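Local coordinates for protein BRIC1 (Synthetic construct, PDB 6FF6) that is a computationally designed repeat protein with a novel corrugated helical architecture and probably serves no natural function, at residues Q24-E29 against R114-Y119; L42-E47 against A51-A56; H62-G67 against T74-A79. All coordinates share one frame; numbering follows the deposited sequence.

From the N terminus, helix 23-42 enters the first helical bundle carrying one half of contact 1, whose other half, 114-119, arrives only near the end of helix 99-121. That long loop encloses the other two contacts. Contact 2 closes the short turn between helix 23-42 and helix 51-71, its centre about 25 Å from that of contact 1. Contact 3 follows in series and folds helix 51-71 against helix 74-92. Its centre is about 10 Å from that of contact 1, which it touches, so four helices converge there; contact 2 touches neither and lies at the far end of the bundle.

Contact 1 (Q24-E29 against R114-Y119); sequences QTFFDE and RMLDYY
The bump here is the CD1 methyl of Leu116, which reaches into the notch between the neighbouring rings of Phe26 and Phe27. It sits 3.5 Å from CE2 of Phe26 and 3.7 Å from CD1 of Phe27. The second ring is met at its edge, close to the ring plane. Phe27 and Leu116 run alongside in opposite senses, while Phe26 comes in at a slant. The first torsions of the two phenylalanines differ, which helps bring both rings to the same methyl: CG of Phe26 stands anti to the backbone N (chi1 169°), that of Phe27 anti to the carbonyl carbon (chi1 -63°).

Farther out, the far end of the Phe27 ring rests against the backbone at Tyr119. Its CZ comes within 3.8 Å of the backbone O of Tyr119, and its CE1 lies 4.4 Å from CB of the same residue. The tyrosine ring turns from this contact, stacks with Phe73 and hydrogen-bonds through OH to the backbone N of Met75.

The two helices are antiparallel within a four-helix bundle, at 155° to each other, with local axes 11.0 Å apart at their closest. This wide gap is bridged by the two rings from helix 23-42 and the leucine from helix 99-121. Leu76 of helix 74-92 touches both Phe26 and Leu116, adding a third wall to the pocket.

All four touching residues are buried, and no hydrogen bond crosses between the segments, which implies that the pairing relies on hydrophobic burial and on the fit of methyl to ring.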
ATOM      1  N   GLN A  24       4.251  12.642   7.475  1.00127.53           N
ATOM      2  CA  GLN A  24       5.230  12.863   8.554  1.00125.73           C
ATOM      3  C   GLN A  24       4.679  13.656   9.742  1.00125.28           C
ATOM      4  O   GLN A  24       5.084  13.398  10.873  1.00122.03           O
ATOM      5  CB  GLN A  24       6.539  13.488   8.034  1.00133.15           C
ATOM      6  CG  GLN A  24       7.744  13.314   8.987  1.00146.81           C
ATOM      7  CD  GLN A  24       8.094  11.867   9.310  1.00160.28           C
ATOM      8  OE1 GLN A  24       8.167  10.993   8.433  1.00157.40           O
ATOM      9  NE2 GLN A  24       8.323  11.579  10.586  1.00145.11           N
ATOM     10  N   THR A  25       3.752  14.593   9.494  1.00122.23           N
ATOM     11  CA  THR A  25       3.125  15.372  10.557  1.00120.32           C
ATOM     12  C   THR A  25       2.351  14.415  11.444  1.00115.78           C
ATOM     13  O   THR A  25       2.491  14.470  12.670  1.00112.90           O
ATOM     14  CB  THR A  25       2.305  16.535   9.978  1.00129.31           C
ATOM     15  OG1 THR A  25       3.203  17.470   9.376  1.00128.60           O
ATOM     16  CG2 THR A  25       1.483  17.252  11.032  1.00127.56           C
ATOM     17  N   PHE A  26       1.606  13.490  10.824  1.00109.41           N
ATOM     18  CA  PHE A  26       0.878  12.467  11.560  1.00103.45           C
ATOM     19  C   PHE A  26       1.833  11.567  12.348  1.00103.57           C
ATOM     20  O   PHE A  26       1.617  11.378  13.530  1.00100.80           O
ATOM     21  CB  PHE A  26      -0.003  11.642  10.627  1.00104.47           C
ATOM     22  CG  PHE A  26      -0.575  10.403  11.281  1.00100.98           C
ATOM     23  CD1 PHE A  26      -1.573  10.501  12.244  1.00100.95           C
ATOM     24  CD2 PHE A  26      -0.127   9.139  10.922  1.00101.92           C
ATOM     25  CE1 PHE A  26      -2.106   9.359  12.841  1.00 98.39           C
ATOM     26  CE2 PHE A  26      -0.675   7.992  11.510  1.00100.90           C
ATOM     27  CZ  PHE A  26      -1.659   8.112  12.466  1.00 96.52           C
ATOM     28  N   PHE A  27       2.896  11.047  11.707  1.00101.19           N
ATOM     29  CA  PHE A  27       3.886  10.174  12.353  1.00 98.35           C
ATOM     30  C   PHE A  27       4.553  10.796  13.558  1.00102.21           C
ATOM     31  O   PHE A  27       4.755  10.110  14.550  1.00 98.85           O
ATOM     32  CB  PHE A  27       4.953   9.675  11.361  1.00102.50           C
ATOM     33  CG  PHE A  27       4.412   8.819  10.247  1.00103.60           C
ATOM     34  CD1 PHE A  27       3.607   7.711  10.523  1.00102.74           C
ATOM     35  CD2 PHE A  27       4.706   9.110   8.921  1.00109.28           C
ATOM     36  CE1 PHE A  27       3.055   6.950   9.490  1.00104.16           C
ATOM     37  CE2 PHE A  27       4.160   8.342   7.882  1.00112.95           C
ATOM     38  CZ  PHE A  27       3.349   7.257   8.172  1.00107.31           C
ATOM     39  N   ASP A  28       4.880  12.097  13.494  1.00103.82           N
ATOM     40  CA  ASP A  28       5.505  12.803  14.607  1.00104.97           C
ATOM     41  C   ASP A  28       4.516  12.969  15.739  1.00105.77           C
ATOM     42  O   ASP A  28       4.854  12.661  16.877  1.00104.27           O
ATOM     43  CB  ASP A  28       6.091  14.141  14.151  1.00114.15           C
ATOM     44  CG  ASP A  28       7.256  14.028  13.167  1.00135.37           C
ATOM     45  OD1 ASP A  28       7.812  12.911  13.024  1.00136.28           O
ATOM     46  OD2 ASP A  28       7.610  15.056  12.542  1.00146.82           O
ATOM     47  N   GLU A  29       3.272  13.375  15.427  1.00102.20           N
ATOM     48  CA  GLU A  29       2.203  13.539  16.415  1.00100.41           C
ATOM     49  C   GLU A  29       1.862  12.218  17.092  1.00102.25           C
ATOM     50  O   GLU A  29       1.778  12.160  18.329  1.00102.10           O
ATOM     51  CB  GLU A  29       0.938  14.063  15.742  1.00103.18           C
ATOM     52  CG  GLU A  29       0.720  15.558  15.853  1.00121.21           C
ATOM     53  CD  GLU A  29      -0.426  16.050  14.991  1.00156.39           C
ATOM     54  OE1 GLU A  29      -1.437  15.318  14.861  1.00158.46           O
ATOM     55  OE2 GLU A  29      -0.312  17.167  14.435  1.00159.51           O
ATOM     56  N   ARG A 114       3.867  -0.542  16.711  1.00 79.81           N
ATOM     57  CA  ARG A 114       4.406  -1.433  15.659  1.00 80.87           C
ATOM     58  C   ARG A 114       3.744  -1.215  14.304  1.00 82.26           C
ATOM     59  O   ARG A 114       4.442  -1.193  13.284  1.00 83.60           O
ATOM     60  CB  ARG A 114       4.364  -2.919  16.079  1.00 80.62           C
ATOM     61  CG  ARG A 114       5.508  -3.250  17.076  1.00 86.73           C
ATOM     62  CD  ARG A 114       5.667  -4.716  17.447  1.00 85.19           C
ATOM     63  NE  ARG A 114       4.387  -5.331  17.800  1.00100.03           N
ATOM     64  CZ  ARG A 114       3.997  -5.653  19.027  1.00106.60           C
ATOM     65  NH1 ARG A 114       4.805  -5.453  20.062  1.00 92.03           N
ATOM     66  NH2 ARG A 114       2.804  -6.204  19.229  1.00 84.17           N
ATOM     67  N   MET A 115       2.414  -1.010  14.311  1.00 76.61           N
ATOM     68  CA  MET A 115       1.594  -0.723  13.133  1.00 78.13           C
ATOM     69  C   MET A 115       1.939   0.638  12.559  1.00 84.92           C
ATOM     70  O   MET A 115       2.123   0.779  11.353  1.00 89.19           O
ATOM     71  CB  MET A 115       0.090  -0.860  13.452  1.00 78.99           C
ATOM     72  CG  MET A 115      -0.344  -2.318  13.697  1.00 82.21           C
ATOM     73  SD  MET A 115       0.166  -3.488  12.381  1.00 89.86           S
ATOM     74  CE  MET A 115       1.643  -4.264  13.128  1.00 86.31           C
ATOM     75  N   LEU A 116       2.130   1.614  13.424  1.00 79.59           N
ATOM     76  CA  LEU A 116       2.524   2.950  13.019  1.00 81.06           C
ATOM     77  C   LEU A 116       3.857   2.873  12.326  1.00 89.78           C
ATOM     78  O   LEU A 116       3.991   3.418  11.237  1.00 94.06           O
ATOM     79  CB  LEU A 116       2.619   3.871  14.232  1.00 79.65           C
ATOM     80  CG  LEU A 116       2.895   5.337  13.943  1.00 87.65           C
ATOM     81  CD1 LEU A 116       1.716   6.007  13.218  1.00 88.45           C
ATOM     82  CD2 LEU A 116       3.318   6.077  15.215  1.00 88.34           C
ATOM     83  N   ASP A 117       4.818   2.134  12.903  1.00 85.72           N
ATOM     84  CA  ASP A 117       6.153   1.963  12.338  1.00 88.73           C
ATOM     85  C   ASP A 117       6.156   1.180  11.032  1.00 97.54           C
ATOM     86  O   ASP A 117       7.052   1.398  10.204  1.00102.11           O
ATOM     87  CB  ASP A 117       7.102   1.371  13.382  1.00 90.59           C
ATOM     88  CG  ASP A 117       7.452   2.375  14.496  1.00111.30           C
ATOM     89  OD1 ASP A 117       7.397   3.598  14.242  1.00112.54           O
ATOM     90  OD2 ASP A 117       7.777   1.934  15.618  1.00122.57           O
ATOM     91  N   TYR A 118       5.142   0.278  10.831  1.00 91.88           N
ATOM     92  CA  TYR A 118       4.984  -0.470   9.603  1.00 93.24           C
ATOM     93  C   TYR A 118       4.749   0.534   8.482  1.00 99.63           C
ATOM     94  O   TYR A 118       5.515   0.578   7.524  1.00103.55           O
ATOM     95  CB  TYR A 118       3.806  -1.471   9.717  1.00 92.74           C
ATOM     96  CG  TYR A 118       3.368  -2.054   8.385  1.00 96.64           C
ATOM     97  CD1 TYR A 118       4.182  -2.948   7.691  1.00100.95           C
ATOM     98  CD2 TYR A 118       2.178  -1.650   7.783  1.00 98.01           C
ATOM     99  CE1 TYR A 118       3.813  -3.444   6.440  1.00103.99           C
ATOM    100  CE2 TYR A 118       1.795  -2.146   6.531  1.00102.50           C
ATOM    101  CZ  TYR A 118       2.628  -3.026   5.855  1.00109.87           C
ATOM    102  OH  TYR A 118       2.290  -3.498   4.607  1.00114.49           O
ATOM    103  N   TYR A 119       3.731   1.381   8.653  1.00 95.73           N
ATOM    104  CA  TYR A 119       3.332   2.417   7.712  1.00 98.59           C
ATOM    105  C   TYR A 119       4.338   3.506   7.575  1.00106.07           C
ATOM    106  O   TYR A 119       4.449   4.080   6.501  1.00110.66           O
ATOM    107  CB  TYR A 119       1.954   2.976   8.058  1.00 98.58           C
ATOM    108  CG  TYR A 119       0.848   1.957   7.876  1.00101.15           C
ATOM    109  CD1 TYR A 119       0.423   1.579   6.606  1.00107.06           C
ATOM    110  CD2 TYR A 119       0.257   1.336   8.970  1.00 98.83           C
ATOM    111  CE1 TYR A 119      -0.581   0.627   6.430  1.00109.39           C
ATOM    112  CE2 TYR A 119      -0.737   0.366   8.808  1.00100.40           C
ATOM    113  CZ  TYR A 119      -1.164   0.026   7.535  1.00114.87           C
ATOM    114  OH  TYR A 119      -2.172  -0.889   7.356  1.00117.23           O
TER

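Contact 2 (L42-E47 against A51-A56); sequences LDLVPE and AEQLNA
Gln53 reaches from the first turns of helix 51-71 to the backbone of Asp43, where the chain has just left helix 23-42. Its CG is anti to the carbonyl carbon (chi1 -69°) and the chain runs extended beyond it, which carries the terminal amide across to the loop; CD ends 3.6 Å from the carbonyl O of Asp43. The carboxylate of Asp43 takes another course, and its OD1 accepts a weak hydrogen bond from NE2 of Gln39.

Leu44 comes next, and here the backbone opens from the near-helical shape of Asp43 into an extended one. The isobutyl group follows the same first torsion as Gln53, with CG beside its own backbone N (chi1 -78°), and its end leans in towards the helix. CD2 of Leu44 lies 3.8 Å from CD2 of Leu54 and 4.2 Å from CB of Gln53, so a single methyl touches two successive helix residues. The two leucine side chains cross at about a right angle.

This is the turn of a helical hairpin, the link between the first two helices of a four-helix bundle, and the two leucines pack where the loop meets the start of helix 51-71. With an alanine in place of Gln53, CB would still lie against Leu44, but the carbonyl of Asp43 would probably be left without the polar group beside it and a gap would open there.

Pro49 touches both leucines. Leu44 also rests on Ile102 of helix 99-121, while Leu54 packs on Ala90 and Arg91 of helix 74-92.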
ATOM      1  N   LEU A  42       0.948   3.593  32.563  1.00 86.80           N
ATOM      2  CA  LEU A  42       1.836   3.267  33.654  1.00 89.28           C
ATOM      3  C   LEU A  42       1.384   3.901  34.931  1.00 92.91           C
ATOM      4  O   LEU A  42       1.645   3.355  36.001  1.00 93.77           O
ATOM      5  CB  LEU A  42       3.271   3.691  33.312  1.00 90.94           C
ATOM      6  CG  LEU A  42       3.966   2.886  32.220  1.00 92.49           C
ATOM      7  CD1 LEU A  42       5.279   3.494  31.903  1.00 93.84           C
ATOM      8  CD2 LEU A  42       4.150   1.430  32.627  1.00 95.35           C
ATOM      9  N   ASP A  43       0.683   5.036  34.831  1.00 90.95           N
ATOM     10  CA  ASP A  43       0.175   5.759  36.006  1.00 94.84           C
ATOM     11  C   ASP A  43      -1.206   5.328  36.476  1.00101.39           C
ATOM     12  O   ASP A  43      -1.721   5.915  37.430  1.00107.46           O
ATOM     13  CB  ASP A  43       0.203   7.278  35.783  1.00 97.89           C
ATOM     14  CG  ASP A  43       1.583   7.874  35.609  1.00110.44           C
ATOM     15  OD1 ASP A  43       2.557   7.299  36.155  1.00113.26           O
ATOM     16  OD2 ASP A  43       1.693   8.914  34.930  1.00117.19           O
ATOM     17  N   LEU A  44      -1.796   4.313  35.847  1.00 95.57           N
ATOM     18  CA  LEU A  44      -3.102   3.782  36.211  1.00 96.69           C
ATOM     19  C   LEU A  44      -3.011   3.020  37.512  1.00110.75           C
ATOM     20  O   LEU A  44      -2.035   2.277  37.708  1.00112.69           O
ATOM     21  CB  LEU A  44      -3.629   2.830  35.130  1.00 92.63           C
ATOM     22  CG  LEU A  44      -4.207   3.469  33.889  1.00 93.27           C
ATOM     23  CD1 LEU A  44      -4.376   2.445  32.812  1.00 90.45           C
ATOM     24  CD2 LEU A  44      -5.556   4.119  34.188  1.00 96.50           C
ATOM     25  N   VAL A  45      -4.031   3.206  38.400  1.00112.00           N
ATOM     26  CA  VAL A  45      -4.137   2.487  39.661  1.00116.54           C
ATOM     27  C   VAL A  45      -5.087   1.321  39.382  1.00120.44           C
ATOM     28  O   VAL A  45      -6.259   1.554  39.095  1.00118.13           O
ATOM     29  CB  VAL A  45      -4.574   3.357  40.880  1.00125.73           C
ATOM     30  CG1 VAL A  45      -4.509   2.553  42.187  1.00130.28           C
ATOM     31  CG2 VAL A  45      -3.724   4.622  40.990  1.00126.83           C
ATOM     32  N   PRO A  46      -4.576   0.067  39.405  1.00120.62           N
ATOM     33  CA  PRO A  46      -5.439  -1.103  39.102  1.00121.89           C
ATOM     34  C   PRO A  46      -6.717  -1.260  39.942  1.00134.08           C
ATOM     35  O   PRO A  46      -7.751  -1.682  39.418  1.00132.77           O
ATOM     36  CB  PRO A  46      -4.506  -2.306  39.305  1.00125.12           C
ATOM     37  CG  PRO A  46      -3.122  -1.751  39.246  1.00128.43           C
ATOM     38  CD  PRO A  46      -3.186  -0.336  39.709  1.00123.98           C
ATOM     39  N   GLU A  47      -6.640  -0.937  41.239  1.00138.80           N
ATOM     40  CA  GLU A  47      -7.776  -1.074  42.136  1.00144.72           C
ATOM     41  C   GLU A  47      -8.804   0.045  41.963  1.00152.50           C
ATOM     42  O   GLU A  47     -10.009  -0.224  42.002  1.00154.40           O
ATOM     43  CB  GLU A  47      -7.297  -1.180  43.583  1.00152.09           C
ATOM     44  CG  GLU A  47      -6.545  -2.468  43.864  1.00162.25           C
ATOM     45  CD  GLU A  47      -6.502  -2.872  45.324  1.00184.19           C
ATOM     46  OE1 GLU A  47      -7.546  -2.755  46.006  1.00176.32           O
ATOM     47  OE2 GLU A  47      -5.429  -3.322  45.783  1.00178.06           O
ATOM     48  N   ALA A  51     -10.474   8.068  35.985  1.00134.42           N
ATOM     49  CA  ALA A  51     -11.249   8.267  34.763  1.00131.31           C
ATOM     50  C   ALA A  51     -10.588   9.335  33.886  1.00131.38           C
ATOM     51  O   ALA A  51     -10.723   9.275  32.667  1.00128.82           O
ATOM     52  CB  ALA A  51     -12.669   8.679  35.101  1.00135.79           C
ATOM     53  N   GLU A  52      -9.857  10.292  34.507  1.00127.58           N
ATOM     54  CA  GLU A  52      -9.122  11.359  33.814  1.00125.42           C
ATOM     55  C   GLU A  52      -7.945  10.791  33.004  1.00119.76           C
ATOM     56  O   GLU A  52      -7.763  11.198  31.851  1.00116.05           O
ATOM     57  CB  GLU A  52      -8.665  12.460  34.788  1.00131.19           C
ATOM     58  CG  GLU A  52      -9.234  13.836  34.472  1.00144.79           C
ATOM     59  CD  GLU A  52      -9.984  14.514  35.605  1.00172.87           C
ATOM     60  OE1 GLU A  52      -9.389  14.687  36.695  1.00176.33           O
ATOM     61  OE2 GLU A  52     -11.164  14.885  35.401  1.00165.82           O
ATOM     62  N   GLN A  53      -7.181   9.827  33.585  1.00113.39           N
ATOM     63  CA  GLN A  53      -6.066   9.137  32.887  1.00108.83           C
ATOM     64  C   GLN A  53      -6.618   8.245  31.798  1.00104.39           C
ATOM     65  O   GLN A  53      -6.037   8.181  30.715  1.00102.48           O
ATOM     66  CB  GLN A  53      -5.193   8.315  33.853  1.00111.02           C
ATOM     67  CG  GLN A  53      -4.368   9.182  34.826  1.00133.47           C
ATOM     68  CD  GLN A  53      -3.888   8.475  36.088  1.00158.53           C
ATOM     69  OE1 GLN A  53      -4.454   7.474  36.563  1.00151.34           O
ATOM     70  NE2 GLN A  53      -2.834   9.007  36.683  1.00159.57           N
ATOM     71  N   LEU A  54      -7.781   7.603  32.062  1.00 98.24           N
ATOM     72  CA  LEU A  54      -8.469   6.761  31.079  1.00 95.57           C
ATOM     73  C   LEU A  54      -8.930   7.577  29.901  1.00 95.29           C
ATOM     74  O   LEU A  54      -8.768   7.144  28.765  1.00 93.60           O
ATOM     75  CB  LEU A  54      -9.627   5.974  31.696  1.00 97.53           C
ATOM     76  CG  LEU A  54      -9.205   4.903  32.695  1.00103.65           C
ATOM     77  CD1 LEU A  54     -10.326   4.551  33.635  1.00108.54           C
ATOM     78  CD2 LEU A  54      -8.646   3.687  32.010  1.00100.21           C
ATOM     79  N   ASN A  55      -9.429   8.784  30.172  1.00 91.59           N
ATOM     80  CA  ASN A  55      -9.866   9.744  29.166  1.00 91.18           C
ATOM     81  C   ASN A  55      -8.716  10.235  28.343  1.00 92.16           C
ATOM     82  O   ASN A  55      -8.880  10.379  27.136  1.00 90.80           O
ATOM     83  CB  ASN A  55     -10.614  10.902  29.790  1.00 92.98           C
ATOM     84  CG  ASN A  55     -12.082  10.627  29.941  1.00106.32           C
ATOM     85  OD1 ASN A  55     -12.638   9.671  29.380  1.00103.81           O
ATOM     86  ND2 ASN A  55     -12.749  11.473  30.687  1.00 95.59           N
ATOM     87  N   ALA A  56      -7.543  10.445  28.974  1.00 88.58           N
ATOM     88  CA  ALA A  56      -6.305  10.852  28.295  1.00 87.71           C
ATOM     89  C   ALA A  56      -5.854   9.785  27.311  1.00 88.91           C
ATOM     90  O   ALA A  56      -5.558  10.108  26.164  1.00 90.05           O
ATOM     91  CB  ALA A  56      -5.203  11.130  29.305  1.00 89.77           C
TER

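Contact 3 (H62-G67 against T74-A79); sequences HSIKGG and TMLQYA
Ile64 and Leu76 meet across a tight helical hairpin, in which helix 51-71 turns back through a very short link into helix 74-92 of the four-helix bundle. Taking the second helix in order, Thr74 and Met75 open it without touching 62-67, and Leu76 is the first to reach across. With CG anti to the backbone N (chi1 -178°), its isobutyl group is carried into the bundle, and CD2 lies 4.2 Å from CG2 of Ile64. That methyl of the isoleucine is likewise anti to its own backbone N, while CG1 sits beside the N (chi1 -68°). The side chains cross at about a right angle, branch against branch, with no polar atom between them. Ala68 also touches Leu76, and Met112 of helix 99-121 touches Ile64.

At Gln77 the backbones come near, its CA being 5.6 Å from that of Lys65. The lysine chain heads elsewhere, so the main chain of helix 51-71 is what the glutamine meets here.

Tyr78, one residue on, belongs to the subunit interface, where its ring meets that of Phe167 of the second subunit with the planes about 40° apart. Between 62-67 and the glutamine, then, the touch is made by the stem of the side chain and not by its amide: CG of Gln77 is 4.5 Å from the carbonyl O of Lys65.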
ATOM      1  N   HIS A  62      -8.048   8.043  20.089  1.00 80.80           N
ATOM      2  CA  HIS A  62      -9.003   8.606  19.147  1.00 82.26           C
ATOM      3  C   HIS A  62      -8.296   9.465  18.089  1.00 91.65           C
ATOM      4  O   HIS A  62      -8.612   9.334  16.889  1.00 94.85           O
ATOM      5  CB  HIS A  62     -10.053   9.411  19.908  1.00 83.72           C
ATOM      6  CG  HIS A  62     -11.186   9.850  19.045  1.00 89.24           C
ATOM      7  ND1 HIS A  62     -11.080  10.970  18.230  1.00 93.40           N
ATOM      8  CD2 HIS A  62     -12.420   9.321  18.905  1.00 91.55           C
ATOM      9  CE1 HIS A  62     -12.250  11.084  17.629  1.00 95.60           C
ATOM     10  NE2 HIS A  62     -13.086  10.111  17.994  1.00 95.27           N
ATOM     11  N   SER A  63      -7.332  10.328  18.528  1.00 87.17           N
ATOM     12  CA  SER A  63      -6.564  11.159  17.605  1.00 89.62           C
ATOM     13  C   SER A  63      -5.799  10.315  16.569  1.00 94.43           C
ATOM     14  O   SER A  63      -5.857  10.610  15.374  1.00 96.91           O
ATOM     15  CB  SER A  63      -5.611  12.072  18.358  1.00 93.28           C
ATOM     16  OG  SER A  63      -6.347  12.998  19.140  1.00107.23           O
ATOM     17  N   ILE A  64      -5.122   9.258  17.023  1.00 88.42           N
ATOM     18  CA  ILE A  64      -4.393   8.358  16.142  1.00 88.63           C
ATOM     19  C   ILE A  64      -5.343   7.657  15.138  1.00 98.11           C
ATOM     20  O   ILE A  64      -4.987   7.540  13.958  1.00101.88           O
ATOM     21  CB  ILE A  64      -3.546   7.364  16.958  1.00 88.68           C
ATOM     22  CG1 ILE A  64      -2.405   8.102  17.685  1.00 88.32           C
ATOM     23  CG2 ILE A  64      -3.010   6.237  16.064  1.00 90.33           C
ATOM     24  CD1 ILE A  64      -1.783   7.364  18.784  1.00 89.09           C
ATOM     25  N   LYS A  65      -6.542   7.223  15.592  1.00 93.27           N
ATOM     26  CA  LYS A  65      -7.561   6.590  14.750  1.00 94.14           C
ATOM     27  C   LYS A  65      -7.918   7.473  13.557  1.00102.42           C
ATOM     28  O   LYS A  65      -7.996   6.973  12.439  1.00105.19           O
ATOM     29  CB  LYS A  65      -8.822   6.310  15.578  1.00 97.11           C
ATOM     30  CG  LYS A  65      -9.927   5.552  14.849  1.00110.25           C
ATOM     31  CD  LYS A  65     -11.246   6.330  14.818  1.00121.69           C
ATOM     32  CE  LYS A  65     -11.988   6.398  16.133  1.00126.25           C
ATOM     33  NZ  LYS A  65     -13.450   6.610  15.940  1.00138.99           N
ATOM     34  N   GLY A  66      -8.150   8.759  13.812  1.00100.35           N
ATOM     35  CA  GLY A  66      -8.500   9.738  12.789  1.00104.77           C
ATOM     36  C   GLY A  66      -7.489   9.797  11.663  1.00111.55           C
ATOM     37  O   GLY A  66      -7.861   9.682  10.487  1.00115.03           O
ATOM     38  N   GLY A  67      -6.212   9.936  12.032  1.00105.40           N
ATOM     39  CA  GLY A  67      -5.104   9.962  11.084  1.00105.83           C
ATOM     40  C   GLY A  67      -4.968   8.659  10.321  1.00106.85           C
ATOM     41  O   GLY A  67      -4.799   8.663   9.101  1.00109.11           O
ATOM     42  N   THR A  74      -4.902   0.799   7.627  1.00105.59           N
ATOM     43  CA  THR A  74      -5.892  -0.176   8.062  1.00105.37           C
ATOM     44  C   THR A  74      -5.443  -1.042   9.231  1.00107.12           C
ATOM     45  O   THR A  74      -6.235  -1.241  10.159  1.00104.20           O
ATOM     46  CB  THR A  74      -6.411  -0.995   6.899  1.00108.64           C
ATOM     47  OG1 THR A  74      -5.320  -1.431   6.099  1.00114.46           O
ATOM     48  CG2 THR A  74      -7.386  -0.200   6.054  1.00106.46           C
ATOM     49  N   MET A  75      -4.192  -1.505   9.227  1.00103.44           N
ATOM     50  CA  MET A  75      -3.694  -2.324  10.332  1.00100.20           C
ATOM     51  C   MET A  75      -3.664  -1.506  11.604  1.00100.48           C
ATOM     52  O   MET A  75      -3.998  -2.012  12.669  1.00 99.00           O
ATOM     53  CB  MET A  75      -2.290  -2.833  10.013  1.00103.13           C
ATOM     54  CG  MET A  75      -2.209  -3.632   8.767  1.00109.77           C
ATOM     55  SD  MET A  75      -2.627  -5.297   9.159  1.00114.26           S
ATOM     56  CE  MET A  75      -1.119  -6.050   8.802  1.00112.61           C
ATOM     57  N   LEU A  76      -3.284  -0.222  11.488  1.00 97.14           N
ATOM     58  CA  LEU A  76      -3.236   0.695  12.617  1.00 93.41           C
ATOM     59  C   LEU A  76      -4.676   0.977  13.101  1.00 95.87           C
ATOM     60  O   LEU A  76      -4.929   0.915  14.306  1.00 94.25           O
ATOM     61  CB  LEU A  76      -2.501   1.983  12.211  1.00 93.94           C
ATOM     62  CG  LEU A  76      -2.307   3.049  13.288  1.00 95.57           C
ATOM     63  CD1 LEU A  76      -1.563   2.487  14.481  1.00 93.21           C
ATOM     64  CD2 LEU A  76      -1.575   4.223  12.727  1.00 95.26           C
ATOM     65  N   GLN A  77      -5.608   1.247  12.152  1.00 91.83           N
ATOM     66  CA  GLN A  77      -7.033   1.513  12.383  1.00 91.33           C
ATOM     67  C   GLN A  77      -7.637   0.417  13.252  1.00 92.04           C
ATOM     68  O   GLN A  77      -8.275   0.713  14.257  1.00 90.92           O
ATOM     69  CB  GLN A  77      -7.783   1.537  11.041  1.00 96.56           C
ATOM     70  CG  GLN A  77      -8.210   2.912  10.559  1.00114.96           C
ATOM     71  CD  GLN A  77      -8.722   2.867   9.132  1.00125.27           C
ATOM     72  OE1 GLN A  77      -8.122   2.258   8.242  1.00124.10           O
ATOM     73  NE2 GLN A  77      -9.839   3.528   8.874  1.00106.30           N
ATOM     74  N   TYR A  78      -7.386  -0.846  12.884  1.00 86.94           N
ATOM     75  CA  TYR A  78      -7.884  -2.008  13.592  1.00 86.44           C
ATOM     76  C   TYR A  78      -7.295  -2.144  15.002  1.00 86.23           C
ATOM     77  O   TYR A  78      -8.038  -2.370  15.955  1.00 83.83           O
ATOM     78  CB  TYR A  78      -7.697  -3.264  12.734  1.00 90.75           C
ATOM     79  CG  TYR A  78      -8.863  -3.488  11.781  1.00 97.60           C
ATOM     80  CD1 TYR A  78     -10.085  -3.980  12.240  1.00102.12           C
ATOM     81  CD2 TYR A  78      -8.748  -3.199  10.423  1.00101.55           C
ATOM     82  CE1 TYR A  78     -11.162  -4.184  11.372  1.00107.18           C
ATOM     83  CE2 TYR A  78      -9.815  -3.409   9.541  1.00107.47           C
ATOM     84  CZ  TYR A  78     -11.024  -3.896  10.021  1.00118.18           C
ATOM     85  OH  TYR A  78     -12.088  -4.090   9.161  1.00125.03           O
ATOM     86  N   ALA A  79      -5.994  -1.927  15.135  1.00 83.94           N
ATOM     87  CA  ALA A  79      -5.270  -1.917  16.423  1.00 82.69           C
ATOM     88  C   ALA A  79      -5.802  -0.811  17.353  1.00 86.28           C
ATOM     89  O   ALA A  79      -5.910  -1.040  18.558  1.00 85.87           O
ATOM     90  CB  ALA A  79      -3.772  -1.705  16.187  1.00 82.95           C
TER